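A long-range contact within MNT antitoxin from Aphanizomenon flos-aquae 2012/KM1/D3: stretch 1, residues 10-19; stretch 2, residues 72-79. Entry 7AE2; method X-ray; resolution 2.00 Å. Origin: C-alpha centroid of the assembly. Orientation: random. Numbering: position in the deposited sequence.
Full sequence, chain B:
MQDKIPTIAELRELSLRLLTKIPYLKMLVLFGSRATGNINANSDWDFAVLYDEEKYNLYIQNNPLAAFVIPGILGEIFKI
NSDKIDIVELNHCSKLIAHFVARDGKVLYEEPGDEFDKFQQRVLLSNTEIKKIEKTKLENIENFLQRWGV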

ATOM      1  N   GLU B  10      -2.927  27.309 -11.715  1.00 63.68           N
ATOM      2  CA  GLU B  10      -4.211  26.723 -12.084  1.00 69.32           C
ATOM      3  C   GLU B  10      -4.817  25.929 -10.935  1.00 63.96           C
ATOM      4  O   GLU B  10      -6.042  25.779 -10.869  1.00 59.40           O
ATOM      5  CB  GLU B  10      -4.062  25.854 -13.332  1.00 70.12           C
ATOM      6  CG  GLU B  10      -2.707  25.192 -13.479  1.00 70.84           C
ATOM      7  CD  GLU B  10      -2.400  24.823 -14.918  1.00 72.61           C
ATOM      8  OE1 GLU B  10      -1.968  23.677 -15.165  1.00 72.38           O
ATOM      9  OE2 GLU B  10      -2.594  25.680 -15.805  1.00 74.89           O
ATOM     10  N   LEU B  11      -3.987  25.418 -10.021  1.00 60.61           N
ATOM     11  CA  LEU B  11      -4.524  24.803  -8.811  1.00 56.59           C
ATOM     12  C   LEU B  11      -5.291  25.822  -7.979  1.00 56.02           C
ATOM     13  O   LEU B  11      -6.333  25.499  -7.393  1.00 54.84           O
ATOM     14  CB  LEU B  11      -3.399  24.175  -7.986  1.00 55.93           C
ATOM     15  CG  LEU B  11      -2.770  22.884  -8.515  1.00 56.41           C
ATOM     16  CD1 LEU B  11      -1.616  22.447  -7.623  1.00 56.23           C
ATOM     17  CD2 LEU B  11      -3.808  21.779  -8.628  1.00 55.43           C
ATOM     18  N   ARG B  12      -4.800  27.061  -7.922  1.00 57.26           N
ATOM     19  CA  ARG B  12      -5.499  28.095  -7.165  1.00 60.24           C
ATOM     20  C   ARG B  12      -6.814  28.480  -7.833  1.00 58.10           C
ATOM     21  O   ARG B  12      -7.807  28.748  -7.149  1.00 57.73           O
ATOM     22  CB  ARG B  12      -4.605  29.322  -6.994  1.00 58.94           C
ATOM     23  CG  ARG B  12      -3.481  29.139  -5.987  1.00 61.89           C
ATOM     24  CD  ARG B  12      -2.844  30.474  -5.635  1.00 64.77           C
ATOM     25  NE  ARG B  12      -1.907  30.363  -4.522  1.00 65.01           N
ATOM     26  CZ  ARG B  12      -0.585  30.328  -4.657  1.00 67.88           C
ATOM     27  NH1 ARG B  12      -0.037  30.400  -5.862  1.00 72.36           N
ATOM     28  NH2 ARG B  12       0.189  30.227  -3.586  1.00 64.24           N
ATOM     29  N   GLU B  13      -6.841  28.512  -9.168  1.00 59.59           N
ATOM     30  CA  GLU B  13      -8.066  28.888  -9.867  1.00 60.82           C
ATOM     31  C   GLU B  13      -9.098  27.768  -9.817  1.00 59.62           C
ATOM     32  O   GLU B  13     -10.287  28.021  -9.588  1.00 59.96           O
ATOM     33  CB  GLU B  13      -7.751  29.267 -11.314  1.00 63.22           C
ATOM     34  CG  GLU B  13      -8.977  29.536 -12.178  1.00 64.92           C
ATOM     35  CD  GLU B  13      -9.738  30.787 -11.769  1.00 66.17           C
ATOM     36  OE1 GLU B  13      -9.210  31.583 -10.964  1.00 66.10           O
ATOM     37  OE2 GLU B  13     -10.871  30.976 -12.261  1.00 79.69           O
ATOM     38  N   LEU B  14      -8.663  26.523 -10.020  1.00 58.59           N
ATOM     39  CA  LEU B  14      -9.580  25.393  -9.950  1.00 57.72           C
ATOM     40  C   LEU B  14     -10.100  25.154  -8.538  1.00 56.01           C
ATOM     41  O   LEU B  14     -11.141  24.509  -8.378  1.00 55.80           O
ATOM     42  CB  LEU B  14      -8.895  24.129 -10.477  1.00 57.46           C
ATOM     43  CG  LEU B  14      -8.546  24.108 -11.968  1.00 59.64           C
ATOM     44  CD1 LEU B  14      -7.720  22.877 -12.311  1.00 59.64           C
ATOM     45  CD2 LEU B  14      -9.805  24.164 -12.820  1.00 61.23           C
ATOM     46  N   SER B  15      -9.409  25.665  -7.516  1.00 55.15           N
ATOM     47  CA  SER B  15      -9.842  25.450  -6.139  1.00 53.89           C
ATOM     48  C   SER B  15     -11.094  26.243  -5.784  1.00 59.58           C
ATOM     49  O   SER B  15     -11.725  25.950  -4.763  1.00 56.99           O
ATOM     50  CB  SER B  15      -8.710  25.800  -5.172  1.00 53.20           C
ATOM     51  OG  SER B  15      -7.617  24.910  -5.324  1.00 60.03           O
ATOM     52  N   LEU B  16     -11.469  27.237  -6.595  1.00 63.49           N
ATOM     53  CA  LEU B  16     -12.696  27.981  -6.321  1.00 72.98           C
ATOM     54  C   LEU B  16     -13.930  27.103  -6.477  1.00 78.58           C
ATOM     55  O   LEU B  16     -14.973  27.384  -5.874  1.00 81.04           O
ATOM     56  CB  LEU B  16     -12.790  29.201  -7.236  1.00 74.49           C
ATOM     57  CG  LEU B  16     -11.658  30.217  -7.083  1.00 71.94           C
ATOM     58  CD1 LEU B  16     -11.938  31.457  -7.917  1.00 71.86           C
ATOM     59  CD2 LEU B  16     -11.461  30.577  -5.618  1.00 71.45           C
ATOM     60  N   ARG B  17     -13.831  26.037  -7.273  1.00 82.74           N
ATOM     61  CA  ARG B  17     -14.922  25.082  -7.411  1.00 86.87           C
ATOM     62  C   ARG B  17     -15.113  24.221  -6.170  1.00 87.23           C
ATOM     63  O   ARG B  17     -16.112  23.499  -6.087  1.00 91.85           O
ATOM     64  CB  ARG B  17     -14.677  24.180  -8.624  1.00 90.41           C
ATOM     65  CG  ARG B  17     -14.654  24.906  -9.963  1.00 95.46           C
ATOM     66  CD  ARG B  17     -13.930  24.084 -11.025  1.00 98.01           C
ATOM     67  NE  ARG B  17     -14.361  24.426 -12.379  1.00102.77           N
ATOM     68  CZ  ARG B  17     -13.850  25.416 -13.106  1.00106.06           C
ATOM     69  NH1 ARG B  17     -14.310  25.647 -14.328  1.00107.62           N
ATOM     70  NH2 ARG B  17     -12.881  26.176 -12.612  1.00107.81           N
ATOM     71  N   LEU B  18     -14.187  24.280  -5.207  1.00 82.66           N
ATOM     72  CA  LEU B  18     -14.281  23.415  -4.035  1.00 77.44           C
ATOM     73  C   LEU B  18     -15.330  23.903  -3.044  1.00 77.53           C
ATOM     74  O   LEU B  18     -15.852  23.102  -2.259  1.00 75.34           O
ATOM     75  CB  LEU B  18     -12.922  23.315  -3.343  1.00 68.17           C
ATOM     76  CG  LEU B  18     -11.845  22.503  -4.061  1.00 63.61           C
ATOM     77  CD1 LEU B  18     -10.524  22.629  -3.327  1.00 59.11           C
ATOM     78  CD2 LEU B  18     -12.269  21.050  -4.157  1.00 62.61           C
ATOM     79  N   LEU B  19     -15.646  25.201  -3.057  1.00 79.26           N
ATOM     80  CA  LEU B  19     -16.591  25.745  -2.087  1.00 84.26           C
ATOM     81  C   LEU B  19     -17.948  25.059  -2.175  1.00 85.61           C
ATOM     82  O   LEU B  19     -18.620  24.879  -1.152  1.00 88.18           O
ATOM     83  CB  LEU B  19     -16.740  27.254  -2.289  1.00 90.47           C
ATOM     84  CG  LEU B  19     -17.716  27.982  -1.362  1.00 94.67           C
ATOM     85  CD1 LEU B  19     -17.368  27.735   0.099  1.00 94.07           C
ATOM     86  CD2 LEU B  19     -17.734  29.470  -1.669  1.00 97.61           C
ATOM     87  N   GLY B  72     -10.673  11.886  -4.116  1.00 53.52           N
ATOM     88  CA  GLY B  72     -11.425  11.677  -5.342  1.00 54.58           C
ATOM     89  C   GLY B  72     -12.001  12.965  -5.899  1.00 56.11           C
ATOM     90  O   GLY B  72     -12.047  13.159  -7.117  1.00 57.00           O
ATOM     91  N   ILE B  73     -12.442  13.864  -5.018  1.00 53.16           N
ATOM     92  CA  ILE B  73     -12.981  15.145  -5.465  1.00 55.21           C
ATOM     93  C   ILE B  73     -11.870  16.022  -6.032  1.00 54.43           C
ATOM     94  O   ILE B  73     -12.017  16.623  -7.101  1.00 53.46           O
ATOM     95  CB  ILE B  73     -13.724  15.846  -4.312  1.00 55.76           C
ATOM     96  CG1 ILE B  73     -14.965  15.044  -3.910  1.00 55.71           C
ATOM     97  CG2 ILE B  73     -14.108  17.266  -4.706  1.00 52.88           C
ATOM     98  CD1 ILE B  73     -15.736  15.652  -2.758  1.00 54.74           C
ATOM     99  N   LEU B  74     -10.741  16.106  -5.322  1.00 51.41           N
ATOM    100  CA  LEU B  74      -9.615  16.888  -5.823  1.00 51.23           C
ATOM    101  C   LEU B  74      -9.072  16.317  -7.125  1.00 53.06           C
ATOM    102  O   LEU B  74      -8.607  17.073  -7.987  1.00 53.26           O
ATOM    103  CB  LEU B  74      -8.506  16.950  -4.771  1.00 50.20           C
ATOM    104  CG  LEU B  74      -8.812  17.714  -3.481  1.00 49.33           C
ATOM    105  CD1 LEU B  74      -7.612  17.682  -2.551  1.00 48.70           C
ATOM    106  CD2 LEU B  74      -9.215  19.147  -3.789  1.00 49.40           C
ATOM    107  N   GLY B  75      -9.126  14.994  -7.292  1.00 53.39           N
ATOM    108  CA  GLY B  75      -8.605  14.392  -8.507  1.00 55.17           C
ATOM    109  C   GLY B  75      -9.410  14.763  -9.738  1.00 56.64           C
ATOM    110  O   GLY B  75      -8.845  15.026 -10.803  1.00 58.04           O
ATOM    111  N   GLU B  76     -10.739  14.792  -9.612  1.00 58.77           N
ATOM    112  CA  GLU B  76     -11.580  15.143 -10.751  1.00 61.14           C
ATOM    113  C   GLU B  76     -11.521  16.633 -11.057  1.00 61.93           C
ATOM    114  O   GLU B  76     -11.726  17.036 -12.208  1.00 66.52           O
ATOM    115  CB  GLU B  76     -13.024  14.711 -10.490  1.00 59.15           C
ATOM    116  N   ILE B  77     -11.241  17.462 -10.052  1.00 59.06           N
ATOM    117  CA  ILE B  77     -11.199  18.905 -10.258  1.00 59.40           C
ATOM    118  C   ILE B  77      -9.828  19.340 -10.763  1.00 61.81           C
ATOM    119  O   ILE B  77      -9.720  20.125 -11.713  1.00 62.15           O
ATOM    120  CB  ILE B  77     -11.590  19.637  -8.961  1.00 58.12           C
ATOM    121  CG1 ILE B  77     -13.070  19.396  -8.647  1.00 61.69           C
ATOM    122  CG2 ILE B  77     -11.294  21.128  -9.066  1.00 57.48           C
ATOM    123  CD1 ILE B  77     -13.539  20.041  -7.364  1.00 64.35           C
ATOM    124  N   PHE B  78      -8.760  18.835 -10.145  1.00 55.71           N
ATOM    125  CA  PHE B  78      -7.405  19.174 -10.565  1.00 56.37           C
ATOM    126  C   PHE B  78      -6.923  18.347 -11.750  1.00 58.46           C
ATOM    127  O   PHE B  78      -5.848  18.641 -12.287  1.00 59.70           O
ATOM    128  CB  PHE B  78      -6.430  18.999  -9.397  1.00 54.95           C
ATOM    129  CG  PHE B  78      -6.698  19.913  -8.236  1.00 53.38           C
ATOM    130  CD1 PHE B  78      -7.342  21.126  -8.423  1.00 53.64           C
ATOM    131  CD2 PHE B  78      -6.305  19.560  -6.955  1.00 52.05           C
ATOM    132  CE1 PHE B  78      -7.588  21.969  -7.355  1.00 52.66           C
ATOM    133  CE2 PHE B  78      -6.550  20.398  -5.883  1.00 51.04           C
ATOM    134  CZ  PHE B  78      -7.192  21.605  -6.084  1.00 55.83           C
ATOM    135  N   LYS B  79      -7.685  17.332 -12.165  1.00 59.28           N
ATOM    136  CA  LYS B  79      -7.282  16.417 -13.238  1.00 65.61           C
ATOM    137  C   LYS B  79      -5.946  15.747 -12.914  1.00 61.89           C
ATOM    138  O   LYS B  79      -5.030  15.700 -13.736  1.00 64.00           O
ATOM    139  CB  LYS B  79      -7.226  17.136 -14.591  1.00 69.00           C
ATOM    140  CG  LYS B  79      -8.516  17.062 -15.402  1.00 73.86           C
ATOM    141  CD  LYS B  79      -9.687  17.706 -14.673  1.00 73.70           C
ATOM    142  CE  LYS B  79     -10.988  17.510 -15.436  1.00 76.88           C
ATOM    143  NZ  LYS B  79     -12.157  18.084 -14.711  1.00 75.92           N
TER

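Two helical segments far apart in sequence can be held together largely by apolar packing, and this contact in the MNT antitoxin is a compact example. No hydrogen bond joins the stretches; together they bury 391 Å², mostly through packed side chains, with the axes of helices 10-14 and 72-78 crossing at 112° and approaching to 10.6 Å.

Stretch 2 opens with Gly72, which stays out of reach. One residue on, Ile73 points toward stretch 1 but only grazes it, its CG2 lying 4.2 Å from CD2 of Leu18. Leu74 leaves its backbone sideways, yet its m,t rotamer carries the branched end inward, so that its CD2 meets Leu18 CD2 at 3.6 Å. Gly75 makes no contact, nor does Glu76 as far as it is modelled, to CB.

Ile77 returns to the interface, a helical turn after Ile73. Its CD1 packs 3.6 Å from Leu18 CD2, while its CG2 lies 3.5 Å from the backbone O of Leu14 and 4.1 Å from Leu14 CB. The beta-branched side chain thus spans two neighbours, and exposed Arg17 adds a looser aliphatic contact, its CD 4.4 Å from Ile77 CG2.

Phe78 has the largest covered area, 90 Å². A flat aromatic ring suits this place because it offers different surfaces to different partners. Leu11 CD2 sits over one face, 3.6 Å from the centroid of the Phe78 ring, in a CH-pi contact 18° off the normal. At the ring edge, Leu14 CB approaches CD1 of Phe78 at 4.0 Å, and Ser15 OG comes within 3.4 Å of Phe78 CZ. That buried hydroxyl is not left unsatisfied: Ser15 OG donates to Leu11 O at 2.5 Å. After Phe78, Lys79 adopts positive phi as helical geometry ends, and it makes no contact with stretch 1.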